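PDB 1HH5: cytochrome c3 from Desulfuromonas acetoxidans, which carries electrons through its three covalently bound c-type hemes, passing them from a dehydrogenase to ferredoxin in sulfate respiration. Local coordinates for residues 6-10 / 11-15. Numbering follows the deposited sequence. Where two conformers were deposited one is given.
With HEC (heme c), chain D.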
loop_
_atom_site.group_PDB
_atom_site.type_symbol
_atom_site.label_atom_id
_atom_site.label_comp_id
_atom_site.label_asym_id
_atom_site.label_seq_id
_atom_site.Cartn_x
_atom_site.Cartn_y
_atom_site.Cartn_z
ATOM N N TYR A 6 -4.943 -6.200 -5.129
ATOM C CA TYR A 6 -5.575 -5.307 -6.072
ATOM C C TYR A 6 -5.304 -5.843 -7.471
ATOM O O TYR A 6 -4.241 -5.600 -8.047
ATOM C CB TYR A 6 -5.010 -3.893 -5.920
ATOM C CG TYR A 6 -5.141 -3.329 -4.523
ATOM C CD1 TYR A 6 -6.333 -2.750 -4.097
ATOM C CD2 TYR A 6 -4.072 -3.374 -3.623
ATOM C CE1 TYR A 6 -6.465 -2.226 -2.811
ATOM C CE2 TYR A 6 -4.193 -2.852 -2.334
ATOM C CZ TYR A 6 -5.394 -2.278 -1.936
ATOM O OH TYR A 6 -5.523 -1.738 -0.673
ATOM N N GLU A 7 -6.267 -6.598 -7.995
ATOM C CA GLU A 7 -6.165 -7.180 -9.326
ATOM C C GLU A 7 -6.273 -6.048 -10.338
ATOM O O GLU A 7 -7.165 -5.207 -10.238
ATOM C CB GLU A 7 -7.294 -8.201 -9.539
ATOM C CG GLU A 7 -7.599 -8.551 -11.006
ATOM C CD GLU A 7 -6.655 -9.584 -11.613
ATOM O OE1 GLU A 7 -6.675 -10.754 -11.169
ATOM O OE2 GLU A 7 -5.898 -9.229 -12.542
ATOM N N ASN A 8 -5.354 -6.017 -11.297
ATOM C CA ASN A 8 -5.361 -4.978 -12.319
ATOM C C ASN A 8 -4.563 -5.410 -13.547
ATOM O O ASN A 8 -3.846 -6.410 -13.511
ATOM C CB ASN A 8 -4.800 -3.669 -11.743
ATOM C CG ASN A 8 -3.326 -3.758 -11.413
ATOM O OD1 ASN A 8 -2.474 -3.547 -12.276
ATOM N ND2 ASN A 8 -3.016 -4.084 -10.164
ATOM N N LYS A 9 -4.690 -4.648 -14.628
ATOM C CA LYS A 9 -4.011 -4.953 -15.886
ATOM C C LYS A 9 -2.487 -4.969 -15.834
ATOM O O LYS A 9 -1.847 -5.874 -16.371
ATOM C CB LYS A 9 -4.465 -3.965 -16.967
ATOM C CG LYS A 9 -5.920 -4.117 -17.381
ATOM C CD LYS A 9 -6.170 -5.475 -18.021
ATOM C CE LYS A 9 -7.599 -5.597 -18.528
ATOM N NZ LYS A 9 -7.839 -6.895 -19.222
ATOM N N LYS A 10 -1.907 -3.964 -15.189
ATOM C CA LYS A 10 -0.457 -3.841 -15.088
ATOM C C LYS A 10 0.188 -4.965 -14.284
ATOM O O LYS A 10 1.393 -5.199 -14.387
ATOM C CB LYS A 10 -0.109 -2.483 -14.472
ATOM C CG LYS A 10 1.373 -2.256 -14.206
ATOM C CD LYS A 10 2.201 -2.264 -15.480
ATOM C CE LYS A 10 3.676 -2.055 -15.154
ATOM N NZ LYS A 10 4.528 -1.984 -16.373
ATOM N N GLY A 11 -0.622 -5.670 -13.501
ATOM C CA GLY A 11 -0.112 -6.753 -12.677
ATOM C C GLY A 11 -0.608 -6.588 -11.251
ATOM O O GLY A 11 -0.433 -5.529 -10.656
ATOM N N ASN A 12 -1.224 -7.634 -10.708
ATOM C CA ASN A 12 -1.775 -7.605 -9.354
ATOM C C ASN A 12 -0.818 -7.103 -8.269
ATOM O O ASN A 12 0.361 -7.458 -8.245
ATOM C CB ASN A 12 -2.275 -8.999 -8.968
ATOM C CG ASN A 12 -3.494 -9.425 -9.768
ATOM O OD1 ASN A 12 -3.864 -8.785 -10.752
ATOM N ND2 ASN A 12 -4.122 -10.516 -9.347
ATOM N N VAL A 13 -1.345 -6.276 -7.374
ATOM C CA VAL A 13 -0.572 -5.736 -6.265
ATOM C C VAL A 13 -1.047 -6.387 -4.966
ATOM O O VAL A 13 -2.241 -6.380 -4.660
ATOM C CB VAL A 13 -0.752 -4.200 -6.134
ATOM C CG1 VAL A 13 0.143 -3.664 -5.032
ATOM C CG2 VAL A 13 -0.437 -3.524 -7.452
ATOM N N THR A 14 -0.112 -6.953 -4.212
ATOM C CA THR A 14 -0.447 -7.593 -2.946
ATOM C C THR A 14 -0.086 -6.670 -1.788
ATOM O O THR A 14 1.085 -6.365 -1.570
ATOM C CB THR A 14 0.310 -8.926 -2.771
ATOM O OG1 THR A 14 -0.086 -9.838 -3.801
ATOM C CG2 THR A 14 0.001 -9.539 -1.417
ATOM N N PHE A 15 -1.102 -6.226 -1.054
ATOM C CA PHE A 15 -0.892 -5.341 0.086
ATOM C C PHE A 15 -1.043 -6.118 1.382
ATOM O O PHE A 15 -2.157 -6.448 1.797
ATOM C CB PHE A 15 -1.901 -4.190 0.067
ATOM C CG PHE A 15 -1.818 -3.285 1.267
ATOM C CD1 PHE A 15 -0.592 -2.824 1.733
ATOM C CD2 PHE A 15 -2.977 -2.864 1.908
ATOM C CE1 PHE A 15 -0.521 -1.953 2.818
ATOM C CE2 PHE A 15 -2.918 -1.997 2.989
ATOM C CZ PHE A 15 -1.686 -1.542 3.447
HETATM FE FE HEC D . 0.587 1.125 -10.325
HETATM C CHA HEC D . -2.783 0.699 -10.603
HETATM C CHB HEC D . 0.871 1.546 -13.712
HETATM C CHC HEC D . 3.954 1.775 -9.977
HETATM C CHD HEC D . 0.441 0.305 -6.989
HETATM N NA HEC D . -0.678 1.112 -11.817
HETATM C C1A HEC D . -2.055 0.933 -11.769
HETATM C C2A HEC D . -2.609 0.977 -13.103
HETATM C C3A HEC D . -1.603 1.214 -13.976
HETATM C C4A HEC D . -0.389 1.286 -13.181
HETATM C CMA HEC D . -1.702 1.406 -15.493
HETATM C CAA HEC D . -4.070 0.775 -13.491
HETATM C CBA HEC D . -4.407 -0.644 -13.900
HETATM C CGA HEC D . -5.834 -0.777 -14.396
HETATM O O1A HEC D . -6.266 -1.916 -14.673
HETATM O O2A HEC D . -6.521 0.260 -14.513
HETATM N NB HEC D . 2.088 1.519 -11.574
HETATM C C1B HEC D . 2.043 1.612 -12.956
HETATM C C2B HEC D . 3.365 1.868 -13.508
HETATM C C3B HEC D . 4.184 2.098 -12.461
HETATM C C4B HEC D . 3.410 1.795 -11.258
HETATM C CMB HEC D . 3.786 1.733 -14.979
HETATM C CAB HEC D . 5.618 2.610 -12.490
HETATM C CBB HEC D . 5.641 4.091 -12.864
HETATM N NC HEC D . 1.895 1.095 -8.817
HETATM C C1C HEC D . 3.243 1.445 -8.831
HETATM C C2C HEC D . 3.858 1.270 -7.526
HETATM C C3C HEC D . 2.894 0.726 -6.726
HETATM C C4C HEC D . 1.672 0.667 -7.511
HETATM C CMC HEC D . 5.271 1.686 -7.111
HETATM C CAC HEC D . 3.037 0.232 -5.291
HETATM C CBC HEC D . 3.451 1.322 -4.319
HETATM N ND HEC D . -0.848 0.657 -9.051
HETATM C C1D HEC D . -0.737 0.296 -7.708
HETATM C C2D HEC D . -2.036 -0.022 -7.138
HETATM C C3D HEC D . -2.944 0.216 -8.111
HETATM C C4D HEC D . -2.212 0.586 -9.315
HETATM C CMD HEC D . -2.327 -0.581 -5.746
HETATM C CAD HEC D . -4.466 0.237 -7.953
HETATM C CBD HEC D . -5.176 -0.945 -8.580
HETATM C CGD HEC D . -6.681 -0.867 -8.408
HETATM O O1D HEC D . -7.308 0.045 -8.991
HETATM O O2D HEC D . -7.233 -1.714 -7.679
#
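Y6 and V13 form an antiparallel hydrogen-bonded pair at the end of a β-hairpin, a local contact in which strands 3-6 and 13-16 are joined by a loop lying over a heme c. The pair is closed by Y6 N to V13 O (2.7 Å) and V13 N to Y6 O (3.0 Å). Y6 O takes a second bond, from N8 ND2 at 2.9 Å; the two donors approach opposite faces of its carbonyl plane. With its CG between the backbone N and carbonyl carbon (chi1 67°), N8 folds its amide back into the turn, where ND2 also bonds weakly to G11 O. That same oxygen accepts from ND1 of H66, an axial iron ligand. On the side away from the heme, N12 OD1 accepts the N8 N-H (3.2 Å) from above its carbonyl plane, while N12 ND2 meets E7 OE1 from above the carboxylate, whose plane stands 83° from the amide. N12 OD1 and E7 OE2, both acceptors, sit 2.7 Å apart, leaving the modelled orientation or protonation uncertain. The edge of the Y6 ring rests against F15, Y6 CE2 lying 3.6 Å from F15 CB, and the Y6 hydroxyl hydrogen-bonds to O1D of a second heme. V13 CG2 packs 3.8 Å from heme C1D, and at the tip of the hairpin loop K9 N gives a nearly straight bond (170°) to propionate O1A, 3.2 Å away.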